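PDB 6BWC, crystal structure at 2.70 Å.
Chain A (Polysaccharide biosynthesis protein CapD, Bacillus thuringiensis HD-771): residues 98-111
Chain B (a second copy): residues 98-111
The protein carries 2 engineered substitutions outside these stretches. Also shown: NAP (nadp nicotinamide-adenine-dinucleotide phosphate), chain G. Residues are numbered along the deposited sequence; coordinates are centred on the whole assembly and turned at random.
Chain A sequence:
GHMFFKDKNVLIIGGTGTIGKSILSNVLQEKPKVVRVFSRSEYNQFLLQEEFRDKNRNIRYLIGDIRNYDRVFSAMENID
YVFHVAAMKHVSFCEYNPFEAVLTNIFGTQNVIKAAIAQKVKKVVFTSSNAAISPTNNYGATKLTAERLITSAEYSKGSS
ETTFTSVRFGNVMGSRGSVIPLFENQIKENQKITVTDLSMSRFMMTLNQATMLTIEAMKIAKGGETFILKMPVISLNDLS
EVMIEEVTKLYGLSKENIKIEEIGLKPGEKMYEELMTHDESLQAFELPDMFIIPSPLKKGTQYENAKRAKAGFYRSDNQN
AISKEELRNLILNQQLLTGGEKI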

# COMPACT_ATOMS: atom_id res chain seq x y z
N PRO A 98 16.47 -10.80 9.03
CA PRO A 98 15.64 -10.34 10.14
C PRO A 98 14.32 -9.67 9.77
O PRO A 98 13.35 -9.83 10.50
N PHE A 99 14.26 -8.90 8.69
CA PHE A 99 13.01 -8.23 8.38
C PHE A 99 11.96 -9.22 7.90
O PHE A 99 10.77 -9.03 8.20
N GLU A 100 12.40 -10.26 7.20
CA GLU A 100 11.51 -11.35 6.76
C GLU A 100 10.82 -12.07 7.90
O GLU A 100 9.70 -12.54 7.76
N ALA A 101 11.54 -12.17 9.01
CA ALA A 101 11.02 -12.70 10.26
C ALA A 101 9.99 -11.78 10.89
O ALA A 101 9.09 -12.28 11.55
N VAL A 102 10.15 -10.46 10.73
CA VAL A 102 9.18 -9.48 11.22
C VAL A 102 7.93 -9.62 10.41
O VAL A 102 6.83 -9.65 10.96
N LEU A 103 8.08 -9.74 9.10
CA LEU A 103 6.92 -9.85 8.25
C LEU A 103 6.06 -11.08 8.56
O LEU A 103 4.88 -10.94 8.74
N THR A 104 6.63 -12.27 8.69
CA THR A 104 5.82 -13.45 8.92
C THR A 104 5.39 -13.51 10.39
O THR A 104 4.23 -13.81 10.66
N ASN A 105 6.29 -13.23 11.33
CA ASN A 105 6.02 -13.49 12.76
C ASN A 105 5.25 -12.39 13.45
O ASN A 105 4.36 -12.69 14.24
N ILE A 106 5.59 -11.12 13.16
CA ILE A 106 4.92 -9.96 13.77
C ILE A 106 3.80 -9.51 12.89
O ILE A 106 2.67 -9.73 13.23
N PHE A 107 4.12 -8.89 11.76
CA PHE A 107 3.10 -8.31 10.87
C PHE A 107 2.02 -9.33 10.53
O PHE A 107 0.84 -9.03 10.54
N GLY A 108 2.44 -10.56 10.27
CA GLY A 108 1.51 -11.64 9.92
C GLY A 108 0.60 -12.02 11.05
O GLY A 108 -0.57 -12.27 10.84
N THR A 109 1.15 -12.07 12.26
CA THR A 109 0.37 -12.31 13.46
C THR A 109 -0.73 -11.26 13.71
O THR A 109 -1.81 -11.65 14.18
N GLN A 110 -0.46 -9.97 13.41
CA GLN A 110 -1.52 -8.92 13.35
C GLN A 110 -2.63 -9.31 12.41
O GLN A 110 -3.82 -9.30 12.76
N ASN A 111 -2.22 -9.62 11.18
CA ASN A 111 -3.20 -9.90 10.17
C ASN A 111 -4.19 -10.96 10.66
O ASN A 111 -5.39 -10.80 10.47
N PRO B 98 1.09 -2.40 21.48
CA PRO B 98 2.24 -3.16 21.03
C PRO B 98 2.60 -3.07 19.54
O PRO B 98 3.80 -3.09 19.22
N PHE B 99 1.60 -2.96 18.66
CA PHE B 99 1.85 -2.88 17.24
C PHE B 99 2.25 -1.48 16.82
O PHE B 99 3.05 -1.29 15.86
N GLU B 100 1.71 -0.48 17.51
CA GLU B 100 2.20 0.87 17.31
C GLU B 100 3.72 0.92 17.52
O GLU B 100 4.43 1.59 16.76
N ALA B 101 4.21 0.20 18.53
CA ALA B 101 5.63 0.14 18.84
C ALA B 101 6.48 -0.56 17.78
O ALA B 101 7.65 -0.23 17.60
N VAL B 102 5.89 -1.54 17.12
CA VAL B 102 6.52 -2.23 16.01
C VAL B 102 6.67 -1.30 14.84
O VAL B 102 7.69 -1.34 14.18
N LEU B 103 5.64 -0.50 14.57
CA LEU B 103 5.71 0.42 13.44
C LEU B 103 6.85 1.41 13.55
O LEU B 103 7.65 1.57 12.62
N THR B 104 6.92 2.06 14.70
CA THR B 104 7.95 3.06 14.94
C THR B 104 9.36 2.44 15.14
O THR B 104 10.35 2.90 14.52
N ASN B 105 9.47 1.41 15.97
CA ASN B 105 10.81 0.96 16.40
C ASN B 105 11.41 -0.03 15.40
O ASN B 105 12.56 0.11 14.98
N ILE B 106 10.62 -1.01 15.00
CA ILE B 106 11.08 -2.00 14.04
C ILE B 106 10.91 -1.46 12.63
O ILE B 106 11.92 -1.20 11.98
N PHE B 107 9.65 -1.28 12.19
CA PHE B 107 9.31 -0.90 10.79
C PHE B 107 9.89 0.46 10.37
O PHE B 107 10.34 0.62 9.24
N GLY B 108 9.92 1.40 11.30
CA GLY B 108 10.63 2.64 11.10
C GLY B 108 12.11 2.53 10.82
O GLY B 108 12.67 3.25 9.98
N THR B 109 12.76 1.64 11.56
CA THR B 109 14.20 1.39 11.41
C THR B 109 14.55 0.81 10.02
O THR B 109 15.54 1.21 9.40
N GLN B 110 13.73 -0.10 9.51
CA GLN B 110 13.93 -0.60 8.15
C GLN B 110 13.89 0.53 7.20
O GLN B 110 14.70 0.57 6.29
N ASN B 111 12.92 1.42 7.39
CA ASN B 111 12.79 2.61 6.56
C ASN B 111 14.06 3.45 6.50
O ASN B 111 14.57 3.70 5.40

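How does the contact begin along chain B? The two helices run roughly antiparallel, at 148° with axes 11.3 Å apart at closest approach, so the early residues of one meet the late residues of the other. P98(B) stays out of reach, and F99(B) makes the first contact. Its CA-to-CB bond points toward chain A, and a t rotamer (chi1 -171°) sets the ring with one face against Q110(A): CG of Q110(A) sits 3.2 Å from CD1 of F99(B) and 3.5 Å from the ring centroid, over one face, a CH-pi contact. At the ring edge, CE1 of F99(B) lies 4.3 Å from CG2 of I106(A). CZ of F99(B) comes within 3.9 Å of CD1 of F107(A).

What fills the middle of the contact? E100(B) points away and A101(B) is out of reach, but one turn after F99(B) the chain presents V102(B), also a t rotamer, whose CG1 packs 3.7 Å from CG2 of I106(A). The CA-to-CB bond of L103(B) points sideways; the side chain's end comes nearer but stops short of the chain A stretch, and T104(B) and N105(B) are out of reach. I106(B) then points in with chi1 m and chi2 t. Its CD1 meets CD1 of I106(A) at 3.5 Å, like against like, and its CG2 lies 3.6 Å from CG2 of V102(A), the counterpart of the valine contact just described.

How does the far end mirror the beginning? F107(B), again t, leaves its backbone sideways, yet its CD1 is 4.1 Å from CZ of F99(A), an edge-to-edge approach. G108(B) has no side chain, and an ideal CB there would clash with the carbonyl oxygen of its own T104(B). T109(B) turns back on its own helix, OG1 donating a very short 2.5 Å hydrogen bond to O of N105(B). Q110(B) points toward chain A with chi1 at -104°, between wells, and chi2 m; its CG rests 3.1 Å from CD1 of F99(A) and 3.5 Å from that ring's centroid, repeating the CH-pi contact. Backbone spacing agrees: CA of F99(A) and CA of Q110(B) are 7.7 Å apart.

Where do the polar groups find partners? No hydrogen bond crosses between the stretches; the close contacts between them are all carbon to carbon, and the packing buries 472 Å² summed over both sides. The side chain of N111(B), out of reach of the chain A stretch, is hydrogen-bonded elsewhere in the structure. The bound NADP lies apart from this packing: its N6A donates a weak 3.1 Å hydrogen bond to OG1 of T104(A), a residue that makes no contact with chain B's stretch.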

# COMPACT_ATOMS: atom_id res chain seq x y z
CB PRO A 98 16.55 -9.33 10.84
CG PRO A 98 17.42 -8.79 9.77
CD PRO A 98 17.69 -9.97 8.88
CB PHE A 99 13.17 -7.11 7.35
CG PHE A 99 11.96 -6.25 7.24
CD1 PHE A 99 11.50 -5.53 8.36
CD2 PHE A 99 11.24 -6.17 6.06
CE1 PHE A 99 10.38 -4.69 8.27
CE2 PHE A 99 10.12 -5.35 5.97
CZ PHE A 99 9.69 -4.60 7.07
CB GLU A 100 12.31 -12.40 6.00
CG GLU A 100 12.82 -11.94 4.67
CD GLU A 100 11.72 -11.68 3.70
OE1 GLU A 100 10.88 -12.59 3.48
OE2 GLU A 100 11.68 -10.55 3.19
CB ALA A 101 12.16 -12.98 11.25
CB VAL A 102 9.70 -8.04 11.14
CG1 VAL A 102 8.58 -7.00 11.29
CG2 VAL A 102 10.72 -7.84 12.24
CB LEU A 103 7.31 -9.77 6.77
CG LEU A 103 7.89 -8.40 6.34
CD1 LEU A 103 8.59 -8.54 5.00
CD2 LEU A 103 6.88 -7.27 6.30
CB THR A 104 6.56 -14.75 8.52
OG1 THR A 104 6.80 -14.82 7.11
CG2 THR A 104 5.73 -15.95 8.85
CB ASN A 105 7.28 -13.76 13.56
CG ASN A 105 8.07 -14.99 13.05
OD1 ASN A 105 7.70 -15.66 12.08
ND2 ASN A 105 9.16 -15.27 13.74
CB ILE A 106 5.87 -8.78 14.05
CG1 ILE A 106 6.87 -9.14 15.17
CG2 ILE A 106 5.07 -7.51 14.40
CD1 ILE A 106 8.01 -8.15 15.40
CB PHE A 107 3.75 -7.72 9.59
CG PHE A 107 2.76 -7.02 8.68
CD1 PHE A 107 2.07 -5.88 9.13
CD2 PHE A 107 2.49 -7.51 7.38
CE1 PHE A 107 1.12 -5.24 8.30
CE2 PHE A 107 1.55 -6.87 6.53
CZ PHE A 107 0.86 -5.73 7.00
CB THR A 109 1.29 -12.43 14.68
OG1 THR A 109 2.14 -13.57 14.49
CG2 THR A 109 0.49 -12.60 15.96
CB GLN A 110 -1.02 -7.54 12.84
CG GLN A 110 -0.54 -6.51 13.85
CD GLN A 110 -1.55 -6.06 14.93
OE1 GLN A 110 -1.94 -4.89 14.97
NE2 GLN A 110 -1.89 -6.95 15.83
CB ASN A 111 -2.53 -10.34 8.89
CG ASN A 111 -1.77 -9.22 8.19
OD1 ASN A 111 -1.99 -8.02 8.42
ND2 ASN A 111 -0.89 -9.63 7.28
CB PRO B 98 1.89 -4.59 21.43
CG PRO B 98 0.43 -4.63 21.46
CD PRO B 98 0.04 -3.29 22.01
CB PHE B 99 0.65 -3.31 16.42
CG PHE B 99 0.97 -3.45 14.95
CD1 PHE B 99 1.80 -4.48 14.50
CD2 PHE B 99 0.52 -2.49 14.04
CE1 PHE B 99 2.13 -4.59 13.17
CE2 PHE B 99 0.85 -2.60 12.70
CZ PHE B 99 1.65 -3.66 12.26
CB GLU B 100 1.48 1.87 18.22
CG GLU B 100 0.04 2.16 17.85
CD GLU B 100 -0.10 2.89 16.53
OE1 GLU B 100 0.55 3.95 16.36
OE2 GLU B 100 -0.84 2.40 15.66
CB ALA B 101 5.82 -0.55 20.17
CB VAL B 102 5.70 -3.45 15.54
CG1 VAL B 102 6.19 -3.98 14.19
CG2 VAL B 102 5.74 -4.55 16.59
CB LEU B 103 4.42 1.17 13.25
CG LEU B 103 3.30 0.28 12.74
CD1 LEU B 103 1.98 0.98 12.99
CD2 LEU B 103 3.48 -0.04 11.27
CB THR B 104 7.55 3.93 16.14
OG1 THR B 104 6.25 4.50 15.88
CG2 THR B 104 8.53 5.07 16.36
CB ASN B 105 10.78 0.35 17.82
CG ASN B 105 10.39 1.36 18.92
OD1 ASN B 105 10.44 2.58 18.73
ND2 ASN B 105 10.00 0.84 20.09
CB ILE B 106 10.35 -3.36 14.22
CG1 ILE B 106 10.78 -4.00 15.54
CG2 ILE B 106 10.60 -4.29 13.02
CD1 ILE B 106 10.04 -5.28 15.83
CB PHE B 107 7.79 -0.98 10.53
CG PHE B 107 7.36 -0.44 9.19
CD1 PHE B 107 7.66 -1.12 8.01
CD2 PHE B 107 6.65 0.78 9.09
CE1 PHE B 107 7.26 -0.60 6.76
CE2 PHE B 107 6.25 1.30 7.84
CZ PHE B 107 6.57 0.61 6.67
CB THR B 109 14.71 0.49 12.56
OG1 THR B 109 14.47 1.15 13.81
CG2 THR B 109 16.20 0.23 12.45
CB GLN B 110 12.87 -1.60 7.70
CG GLN B 110 13.29 -3.06 7.69
CD GLN B 110 14.54 -3.40 6.89
OE1 GLN B 110 14.45 -3.94 5.79
NE2 GLN B 110 15.72 -3.16 7.47
CB ASN B 111 11.59 3.47 7.01
CG ASN B 111 10.28 2.99 6.43
OD1 ASN B 111 10.25 2.13 5.55
ND2 ASN B 111 9.18 3.55 6.93
PA NAP G . 7.18 -26.00 10.20
O1A NAP G . 7.16 -27.50 10.01
O2A NAP G . 8.22 -25.16 9.47
O5B NAP G . 5.71 -25.46 9.79
C5B NAP G . 5.54 -24.32 8.93
C4B NAP G . 4.12 -24.13 8.38
O4B NAP G . 3.77 -22.73 8.31
C3B NAP G . 4.04 -24.63 6.95
O3B NAP G . 2.73 -25.15 6.71
C2B NAP G . 4.34 -23.39 6.09
O2B NAP G . 3.79 -23.36 4.76
C1B NAP G . 3.69 -22.30 6.93
N9A NAP G . 4.28 -20.96 6.66
C8A NAP G . 5.53 -20.55 6.88
N7A NAP G . 5.68 -19.24 6.52
C5A NAP G . 4.49 -18.80 6.07
C6A NAP G . 3.93 -17.53 5.55
N6A NAP G . 4.72 -16.43 5.41
N1A NAP G . 2.62 -17.50 5.20
C2A NAP G . 1.85 -18.60 5.31
N3A NAP G . 2.29 -19.78 5.76
C4A NAP G . 3.58 -19.95 6.16
O3 NAP G . 7.42 -25.77 11.78
PN NAP G . 6.67 -26.49 12.98
O1N NAP G . 5.35 -27.02 12.48
O2N NAP G . 7.62 -27.38 13.74
O5D NAP G . 6.47 -25.17 13.86
C5D NAP G . 5.23 -24.48 13.78
C4D NAP G . 5.08 -23.34 14.79
O4D NAP G . 5.54 -23.81 16.03
C3D NAP G . 5.84 -22.06 14.46
O3D NAP G . 5.08 -20.91 14.86
C2D NAP G . 7.08 -22.19 15.30
O2D NAP G . 7.70 -20.94 15.58
C1D NAP G . 6.48 -22.86 16.52
N1N NAP G . 7.42 -23.58 17.39
C2N NAP G . 7.99 -24.72 16.91
C3N NAP G . 8.88 -25.46 17.67
C7N NAP G . 9.55 -26.70 17.14
O7N NAP G . 10.52 -27.12 17.78
N7N NAP G . 9.16 -27.31 16.00
C4N NAP G . 9.21 -25.02 19.08
C5N NAP G . 8.55 -23.76 19.48
C6N NAP G . 7.65 -23.11 18.64
P2B NAP G . 4.57 -23.83 3.43
O1X NAP G . 3.50 -24.50 2.54
O2X NAP G . 5.14 -22.51 2.89
O3X NAP G . 5.61 -24.87 3.88